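Local structure of UDP-galactopyranose mutase (Deinococcus radiodurans, 3HDQ) at residues A[189-192]-A[193-197]; A[228-232]-A[233-237]; A[244-247]-A[248-252]. The protein probably catalyses the interconversion of UDP-galactopyranose and UDP-galactofuranose with the help of a bound FAD. All coordinates share one frame; numbering follows the deposited sequence.

Interaction 1: A[189-192]-A[193-197]; sequences SELD and ASVTA. With GDU (galactose-uridine-5'-diphosphate), chain K.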
loop_
_atom_site.group_PDB
_atom_site.type_symbol
_atom_site.label_atom_id
_atom_site.label_comp_id
_atom_site.label_asym_id
_atom_site.label_seq_id
_atom_site.Cartn_x
_atom_site.Cartn_y
_atom_site.Cartn_z
ATOM N N SER A 189 7.197 -40.385 -6.782
ATOM C CA SER A 189 7.198 -41.585 -5.943
ATOM C C SER A 189 7.463 -41.219 -4.479
ATOM O O SER A 189 7.013 -41.913 -3.570
ATOM C CB SER A 189 8.230 -42.603 -6.432
ATOM O OG SER A 189 9.540 -42.060 -6.409
ATOM N N GLU A 190 8.178 -40.113 -4.269
ATOM C CA GLU A 190 8.540 -39.650 -2.930
ATOM C C GLU A 190 7.553 -38.650 -2.310
ATOM O O GLU A 190 7.836 -38.058 -1.276
ATOM C CB GLU A 190 9.938 -39.038 -2.955
ATOM C CG GLU A 190 11.041 -39.995 -3.432
ATOM C CD GLU A 190 12.325 -39.266 -3.786
ATOM O OE1 GLU A 190 12.322 -38.492 -4.777
ATOM O OE2 GLU A 190 13.338 -39.468 -3.078
ATOM N N LEU A 191 6.392 -38.465 -2.930
ATOM C CA LEU A 191 5.400 -37.551 -2.384
ATOM C C LEU A 191 4.124 -38.305 -2.103
ATOM O O LEU A 191 3.822 -39.290 -2.781
ATOM C CB LEU A 191 5.125 -36.405 -3.361
ATOM C CG LEU A 191 6.274 -35.418 -3.556
ATOM C CD1 LEU A 191 6.033 -34.543 -4.781
ATOM C CD2 LEU A 191 6.457 -34.569 -2.304
ATOM N N ASP A 192 3.374 -37.862 -1.099
ATOM C CA ASP A 192 2.034 -38.401 -0.888
ATOM C C ASP A 192 1.144 -38.128 -2.111
ATOM O O ASP A 192 1.302 -37.113 -2.801
ATOM C CB ASP A 192 1.397 -37.807 0.369
ATOM C CG ASP A 192 0.072 -38.465 0.718
ATOM O OD1 ASP A 192 0.084 -39.523 1.392
ATOM O OD2 ASP A 192 -0.986 -37.918 0.328
ATOM N N ALA A 193 0.211 -39.043 -2.357
ATOM C CA ALA A 193 -0.743 -38.962 -3.453
ATOM C C ALA A 193 -1.438 -37.603 -3.601
ATOM O O ALA A 193 -1.800 -37.196 -4.709
ATOM C CB ALA A 193 -1.793 -40.056 -3.289
ATOM N N SER A 194 -1.626 -36.913 -2.484
ATOM C CA SER A 194 -2.476 -35.718 -2.449
ATOM C C SER A 194 -1.916 -34.523 -3.227
ATOM O O SER A 194 -2.640 -33.574 -3.511
ATOM C CB SER A 194 -2.742 -35.304 -1.002
ATOM O OG SER A 194 -1.533 -34.893 -0.384
ATOM N N VAL A 195 -0.629 -34.564 -3.544
ATOM C CA VAL A 195 0.021 -33.476 -4.258
ATOM C C VAL A 195 -0.401 -33.471 -5.729
ATOM O O VAL A 195 -0.963 -32.486 -6.202
ATOM C CB VAL A 195 1.562 -33.552 -4.128
ATOM C CG1 VAL A 195 2.232 -32.528 -5.027
ATOM C CG2 VAL A 195 1.967 -33.342 -2.678
ATOM N N THR A 196 -0.159 -34.569 -6.445
ATOM C CA THR A 196 -0.580 -34.641 -7.845
ATOM C C THR A 196 -2.090 -34.859 -7.993
ATOM O O THR A 196 -2.667 -34.470 -9.005
ATOM C CB THR A 196 0.191 -35.704 -8.656
ATOM O OG1 THR A 196 -0.060 -37.000 -8.111
ATOM C CG2 THR A 196 1.684 -35.413 -8.639
ATOM N N ALA A 197 -2.721 -35.469 -6.992
ATOM C CA ALA A 197 -4.173 -35.604 -6.972
ATOM C C ALA A 197 -4.884 -34.249 -6.997
ATOM O O ALA A 197 -6.087 -34.183 -7.247
ATOM C CB ALA A 197 -4.632 -36.412 -5.753
HETATM N N1 GDU K . 1.466 -30.778 -11.444
HETATM C C2 GDU K . 2.092 -31.113 -12.474
HETATM N N3 GDU K . 2.167 -30.728 -13.676
HETATM C C4 GDU K . 1.382 -29.669 -13.939
HETATM C C5 GDU K . 0.561 -29.124 -12.832
HETATM C C6 GDU K . 0.644 -29.703 -11.618
HETATM O O2 GDU K . 2.957 -32.213 -12.228
HETATM O O4 GDU K . 1.366 -29.151 -15.053
HETATM C C1D GDU K . 1.613 -31.410 -10.164
HETATM C C2D GDU K . 2.816 -31.005 -9.279
HETATM O O2D GDU K . 3.211 -32.041 -8.388
HETATM C C3D GDU K . 2.235 -29.809 -8.552
HETATM C C4D GDU K . 0.878 -30.400 -8.174
HETATM O O4D GDU K . 0.487 -31.210 -9.287
HETATM O O3D GDU K . 3.036 -29.448 -7.429
HETATM C C5D GDU K . -0.151 -29.426 -7.619
HETATM O O5D GDU K . -0.394 -28.518 -8.709
HETATM P PA GDU K . -0.785 -26.987 -8.477
HETATM O O1A GDU K . -1.273 -26.439 -9.773
HETATM O O2A GDU K . -1.878 -26.944 -7.492
HETATM O O3A GDU K . 0.497 -26.144 -8.065
HETATM P PB GDU K . 0.408 -24.821 -7.201
HETATM O O1B GDU K . 1.842 -24.461 -7.076
HETATM O O2B GDU K . -0.130 -24.949 -5.825
HETATM O O3B GDU K . -0.300 -23.598 -7.964
HETATM C "C1'" GDU K . -0.875 -22.353 -7.520
HETATM C "C2'" GDU K . -2.331 -22.604 -7.075
HETATM C "C3'" GDU K . -2.986 -23.421 -8.213
HETATM C "C4'" GDU K . -3.111 -22.487 -9.454
HETATM C "C5'" GDU K . -1.713 -21.882 -9.761
HETATM C "C6'" GDU K . -1.753 -20.716 -10.789
HETATM O "O2'" GDU K . -2.391 -23.247 -5.788
HETATM O "O3'" GDU K . -4.264 -23.921 -7.757
HETATM O "O4'" GDU K . -4.077 -21.460 -9.144
HETATM O "O5'" GDU K . -0.868 -21.454 -8.656
HETATM O "O6'" GDU K . -1.399 -21.141 -12.127
#
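With chi1 at -173°, Asp192 turns its carboxylate away from its own backbone nitrogen and forward along the chain, where OD2 meets the amide of Ser194. Val195 has CG1 anti to its nitrogen (chi1 172°), and this branch reaches both Leu191 and the bound UDP-galactose. The bond from Ser194 N to Asp192 OD2 is 3.1 Å long, and the N-H comes from above the carboxylate plane, 36° out of it. It closes an Asx turn, a role that aspartate suits because its short side chain brings an acceptor within reach of the amide two residues ahead. The hydroxyl OG of Ser194 also lies 3.2 Å from Asp192 OD2. A second ring is closed by the backbone: Val195 N gives an almost straight bond of 3.3 Å to Asp192 O, making 192-195 a type I beta turn, and Ser159 OG also bonds to that carbonyl. Beyond the turn the backbone keeps helical angles, and Ala197 N bonds to Ala193 O.

Leu191 CD1 lies 4.3 Å from Val195 CG1, a loose apolar contact; Leu191 also touches Thr180, and Val195 lies near Trp184. Val195 CG1 is 3.5 Å from the ribose hydroxyl O2D of the ligand, and Val195 O is 3.4 Å from ribose C4D. Thr196 divides its work: OG1 bonds to Ser159 O, while the methyl CG2 faces O2D at 3.7 Å. Asx turn and type I turn thus share Asp192, and the chain they bend forms part of the wall of the substrate pocket beside the uridine ribose.

Interaction 2: A[228-232]-A[233-237]; sequences NMLSS and PNIKV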
loop_
_atom_site.group_PDB
_atom_site.type_symbol
_atom_site.label_atom_id
_atom_site.label_comp_id
_atom_site.label_asym_id
_atom_site.label_seq_id
_atom_site.Cartn_x
_atom_site.Cartn_y
_atom_site.Cartn_z
ATOM N N ASN A 228 -9.669 -3.509 4.099
ATOM C CA ASN A 228 -11.020 -3.508 4.667
ATOM C C ASN A 228 -11.171 -4.489 5.847
ATOM O O ASN A 228 -11.832 -4.182 6.845
ATOM C CB ASN A 228 -12.077 -3.815 3.588
ATOM C CG ASN A 228 -12.177 -2.721 2.516
ATOM O OD1 ASN A 228 -11.894 -1.539 2.764
ATOM N ND2 ASN A 228 -12.587 -3.120 1.315
ATOM N N MET A 229 -10.551 -5.663 5.734
ATOM C CA MET A 229 -10.617 -6.682 6.788
ATOM C C MET A 229 -9.966 -6.233 8.103
ATOM O O MET A 229 -10.399 -6.610 9.192
ATOM C CB MET A 229 -9.952 -7.973 6.310
ATOM C CG MET A 229 -10.884 -9.155 6.143
ATOM S SD MET A 229 -10.040 -10.587 5.409
ATOM C CE MET A 229 -10.056 -10.049 3.727
ATOM N N LEU A 230 -8.921 -5.424 7.994
ATOM C CA LEU A 230 -8.159 -5.004 9.166
ATOM C C LEU A 230 -8.498 -3.572 9.589
ATOM O O LEU A 230 -7.758 -2.960 10.354
ATOM C CB LEU A 230 -6.657 -5.128 8.883
ATOM C CG LEU A 230 -6.152 -6.491 8.392
ATOM C CD1 LEU A 230 -4.648 -6.455 8.153
ATOM C CD2 LEU A 230 -6.498 -7.560 9.393
ATOM N N SER A 231 -9.619 -3.046 9.106
ATOM C CA SER A 231 -9.954 -1.638 9.328
ATOM C C SER A 231 -10.540 -1.312 10.703
ATOM O O SER A 231 -10.502 -0.155 11.128
ATOM C CB SER A 231 -10.909 -1.129 8.239
ATOM O OG SER A 231 -12.143 -1.813 8.314
ATOM N N SER A 232 -11.108 -2.309 11.377
ATOM C CA SER A 232 -11.732 -2.093 12.683
ATOM C C SER A 232 -10.835 -1.302 13.639
ATOM O O SER A 232 -9.617 -1.484 13.655
ATOM C CB SER A 232 -12.112 -3.422 13.339
ATOM O OG SER A 232 -12.359 -3.246 14.731
ATOM N N PRO A 233 -11.444 -0.423 14.441
ATOM C CA PRO A 233 -10.759 0.303 15.523
ATOM C C PRO A 233 -10.061 -0.625 16.531
ATOM O O PRO A 233 -9.067 -0.217 17.115
ATOM C CB PRO A 233 -11.892 1.068 16.208
ATOM C CG PRO A 233 -12.938 1.214 15.160
ATOM C CD PRO A 233 -12.847 -0.012 14.292
ATOM N N ASN A 234 -10.567 -1.841 16.710
ATOM C CA ASN A 234 -9.964 -2.822 17.621
ATOM C C ASN A 234 -8.746 -3.542 17.054
ATOM O O ASN A 234 -8.191 -4.434 17.692
ATOM C CB ASN A 234 -10.998 -3.878 18.023
ATOM C CG ASN A 234 -12.069 -3.323 18.944
ATOM O OD1 ASN A 234 -11.872 -2.291 19.584
ATOM N ND2 ASN A 234 -13.206 -4.006 19.017
ATOM N N ILE A 235 -8.334 -3.190 15.845
ATOM C CA ILE A 235 -7.205 -3.881 15.234
ATOM C C ILE A 235 -5.997 -2.951 15.076
ATOM O O ILE A 235 -6.064 -1.946 14.374
ATOM C CB ILE A 235 -7.603 -4.502 13.877
ATOM C CG1 ILE A 235 -8.735 -5.508 14.078
ATOM C CG2 ILE A 235 -6.421 -5.201 13.234
ATOM C CD1 ILE A 235 -9.101 -6.283 12.815
ATOM N N LYS A 236 -4.905 -3.282 15.760
ATOM C CA LYS A 236 -3.648 -2.556 15.622
ATOM C C LYS A 236 -2.739 -3.368 14.718
ATOM O O LYS A 236 -2.581 -4.576 14.915
ATOM C CB LYS A 236 -2.978 -2.350 16.987
ATOM C CG LYS A 236 -3.871 -1.697 18.036
ATOM C CD LYS A 236 -4.494 -0.428 17.499
ATOM C CE LYS A 236 -5.874 -0.226 18.082
ATOM N NZ LYS A 236 -6.647 0.830 17.370
ATOM N N VAL A 237 -2.144 -2.713 13.727
ATOM C CA VAL A 237 -1.353 -3.423 12.730
ATOM C C VAL A 237 0.124 -3.054 12.792
ATOM O O VAL A 237 0.494 -1.908 12.579
ATOM C CB VAL A 237 -1.867 -3.141 11.328
ATOM C CG1 VAL A 237 -1.134 -4.014 10.318
ATOM C CG2 VAL A 237 -3.372 -3.362 11.266
#
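Ser232 and the residues just after it are held by two hydrogen bonds. Its OG, anti to the backbone nitrogen (chi1 164°) and so leaning forward along the chain, accepts from Asn234 N at 3.0 Å, which closes an ST turn. Its carbonyl O accepts from Ile235 N at 3.1 Å; this N-H stands well above the carbonyl plane, 58° out of it, in the type I turn over 232-235. Pro233 suits the second position of that turn, since its ring fixes phi near the value needed and the place asks for no N-H. The amide end of Asn234 is held by Ala49 O through ND2.

Just before the turn, Ser231 OG bonds back to Asn228 O at 2.8 Å, using a carbonyl at the end of helix 222-229. On the far side Lys236 folds back so that NZ reaches Pro233 O at 2.6 Å. That ammonium group also makes a salt bridge to Glu245 of the second subunit and a hydrogen bond to Asn240 O there.

The apolar contacts are looser. Leu230 CB lies 4.4 Å from Ile235 CG2 and equally far from Val237 CG2, while Ile235 CD1 makes a van der Waals contact with Met229 O at 3.9 Å. Branched residues suit this place: Leu230 and Ile235 face helix 39-50, with Ile235 resting on the small Ala45 and Ala49, and Val237 packs against Ile64 and Ile57 of strand 55-58.

The whole is a helix-to-strand turn leading into strand 235-239, outermost within this chain of the parallel, Rossmann-type sheet of the FAD-binding fold; at Val237 that sheet runs on, antiparallel, into the second subunit.

Interaction 3: A[244-247]-A[248-252]; sequences REIA and DFIPF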
loop_
_atom_site.group_PDB
_atom_site.type_symbol
_atom_site.label_atom_id
_atom_site.label_comp_id
_atom_site.label_asym_id
_atom_site.label_seq_id
_atom_site.Cartn_x
_atom_site.Cartn_y
_atom_site.Cartn_z
ATOM N N ARG A 244 8.819 -12.126 17.759
ATOM C CA ARG A 244 9.837 -12.319 18.777
ATOM C C ARG A 244 10.524 -11.022 19.215
ATOM O O ARG A 244 10.962 -10.913 20.352
ATOM C CB ARG A 244 10.846 -13.371 18.328
ATOM C CG ARG A 244 10.204 -14.748 18.197
ATOM C CD ARG A 244 11.202 -15.802 17.755
ATOM N NE ARG A 244 11.629 -15.616 16.371
ATOM C CZ ARG A 244 11.402 -16.487 15.392
ATOM N NH1 ARG A 244 10.749 -17.619 15.648
ATOM N NH2 ARG A 244 11.837 -16.231 14.161
ATOM N N GLU A 245 10.601 -10.030 18.334
ATOM C CA GLU A 245 11.169 -8.740 18.728
ATOM C C GLU A 245 10.251 -7.997 19.703
ATOM O O GLU A 245 10.637 -6.975 20.261
ATOM C CB GLU A 245 11.457 -7.860 17.513
ATOM C CG GLU A 245 12.329 -8.509 16.445
ATOM C CD GLU A 245 12.453 -7.645 15.202
ATOM O OE1 GLU A 245 11.759 -7.920 14.201
ATOM O OE2 GLU A 245 13.224 -6.669 15.237
ATOM N N ILE A 246 9.062 -8.546 19.943
ATOM C CA ILE A 246 8.000 -7.811 20.624
ATOM C C ILE A 246 7.397 -8.558 21.819
ATOM O O ILE A 246 6.926 -7.943 22.778
ATOM C CB ILE A 246 6.897 -7.430 19.602
ATOM C CG1 ILE A 246 6.790 -5.919 19.502
ATOM C CG2 ILE A 246 5.561 -8.125 19.876
ATOM C CD1 ILE A 246 8.095 -5.303 19.103
ATOM N N ALA A 247 7.442 -9.886 21.764
ATOM C CA ALA A 247 6.744 -10.746 22.725
ATOM C C ALA A 247 7.231 -10.694 24.183
ATOM O O ALA A 247 6.526 -11.128 25.083
ATOM C CB ALA A 247 6.734 -12.187 22.226
ATOM N N ASP A 248 8.425 -10.166 24.422
ATOM C CA ASP A 248 8.931 -10.067 25.785
ATOM C C ASP A 248 8.319 -8.912 26.560
ATOM O O ASP A 248 8.246 -8.959 27.785
ATOM C CB ASP A 248 10.453 -9.926 25.789
ATOM C CG ASP A 248 11.149 -11.221 25.463
ATOM O OD1 ASP A 248 10.467 -12.269 25.495
ATOM O OD2 ASP A 248 12.368 -11.192 25.179
ATOM N N PHE A 249 7.883 -7.871 25.858
ATOM C CA PHE A 249 7.424 -6.674 26.555
ATOM C C PHE A 249 6.008 -6.196 26.235
ATOM O O PHE A 249 5.417 -5.461 27.014
ATOM C CB PHE A 249 8.438 -5.528 26.421
ATOM C CG PHE A 249 8.711 -5.110 25.004
ATOM C CD1 PHE A 249 9.831 -5.577 24.332
ATOM C CD2 PHE A 249 7.863 -4.226 24.351
ATOM C CE1 PHE A 249 10.095 -5.180 23.026
ATOM C CE2 PHE A 249 8.118 -3.826 23.053
ATOM C CZ PHE A 249 9.236 -4.303 22.389
ATOM N N ILE A 250 5.448 -6.596 25.104
ATOM C CA ILE A 250 4.075 -6.200 24.840
ATOM C C ILE A 250 3.125 -7.221 25.440
ATOM O O ILE A 250 3.140 -8.382 25.053
ATOM C CB ILE A 250 3.774 -6.033 23.340
ATOM C CG1 ILE A 250 4.580 -4.883 22.743
ATOM C CG2 ILE A 250 2.295 -5.758 23.132
ATOM C CD1 ILE A 250 4.225 -4.605 21.294
ATOM N N PRO A 251 2.283 -6.787 26.389
ATOM C CA PRO A 251 1.336 -7.691 27.053
ATOM C C PRO A 251 0.194 -8.175 26.142
ATOM O O PRO A 251 -0.483 -7.350 25.514
ATOM C CB PRO A 251 0.780 -6.839 28.197
ATOM C CG PRO A 251 0.979 -5.443 27.777
ATOM C CD PRO A 251 2.192 -5.408 26.894
ATOM N N PHE A 252 -0.004 -9.496 26.090
ATOM C CA PHE A 252 -1.125 -10.113 25.387
ATOM C C PHE A 252 -1.652 -11.331 26.149
ATOM O O PHE A 252 -0.891 -12.030 26.801
ATOM C CB PHE A 252 -0.725 -10.522 23.961
ATOM C CG PHE A 252 0.405 -11.520 23.899
ATOM C CD1 PHE A 252 0.144 -12.878 23.807
ATOM C CD2 PHE A 252 1.727 -11.097 23.924
ATOM C CE1 PHE A 252 1.188 -13.807 23.736
ATOM C CE2 PHE A 252 2.781 -12.010 23.853
ATOM C CZ PHE A 252 2.510 -13.373 23.758
HETATM O O HOH W 1 10.583 -9.257 22.584
HETATM O O HOH W 2 4.535 -10.051 26.474
#
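In the loop that joins two strands of the parallel sheet, 235-239 and 252-257, Ile246 meets Phe249 and Ile250 in a single compact bend at the subunit interface. Ile246 O takes two N-H groups. Phe249 N approaches at 3.2 Å from 44° above the carbonyl plane, and Ile250 N at 3.1 Å almost in line with the C=O bond, so this one acceptor satisfies two successive amides.

Phe249 has its ring between backbone nitrogen and carbonyl carbon (chi1 60°), which folds it back over the bend. One face then lies beneath Ile246 O, 3.9 Å above the ring centre, while CE1 passes 3.3 Å from Glu245 O and CZ touches Ile246 CD1 at 3.6 Å. Were the ring replaced by the methyl of an alanine, Ile246 CD1 would probably lose its aromatic neighbour and a gap would open beside the Ile246 carbonyl oxygen. The first torsion of Ile246 is off the staggered positions (chi1 -117°), and the 3.4 Å approach of its CG1 to Ile250 CD1 is unusually close and uncertain in detail. Here the two isoleucines cross, next to Phe30 and Ile250 of the second subunit.

Two waters add bridges between backbone groups. One donates to Arg244 O and accepts from Asp248 N; the other donates to Ala247 O, at 2.7 Å, and to Ile250 O. Phe252 turns the edge of its ring toward Ala247 O. Acidic residues suit this surface, facing basic partners across the interface: besides Lys236, Glu245 meets Arg54, and Asp248 meets Lys28, all of the second subunit. The loop, apolar inside the bend and acidic toward the neighbouring copy, is part of the dimer contact of the Rossmann-type FAD domain.

Overall arrangement
The three contacts follow one another along the chain; interactions 1 and 2 lie on opposite sides of the chain's centre, 2 and 3 on the same side. Interaction 1 borders the UDP-galactose, with the side chain of Val195 about 13 Å from the FAD; its centre is about 39 Å from that of interaction 2 and 40 Å from that of interaction 3. Interactions 2 and 3 have centres about 20 Å apart and nearest atoms about 9 Å apart, with no touch. Strand 235-239 leads from one toward the other, and a salt bridge ties them across the subunit interface. The side chain of Met229 is about 10 Å from the FAD and that of Glu245 about 7 Å.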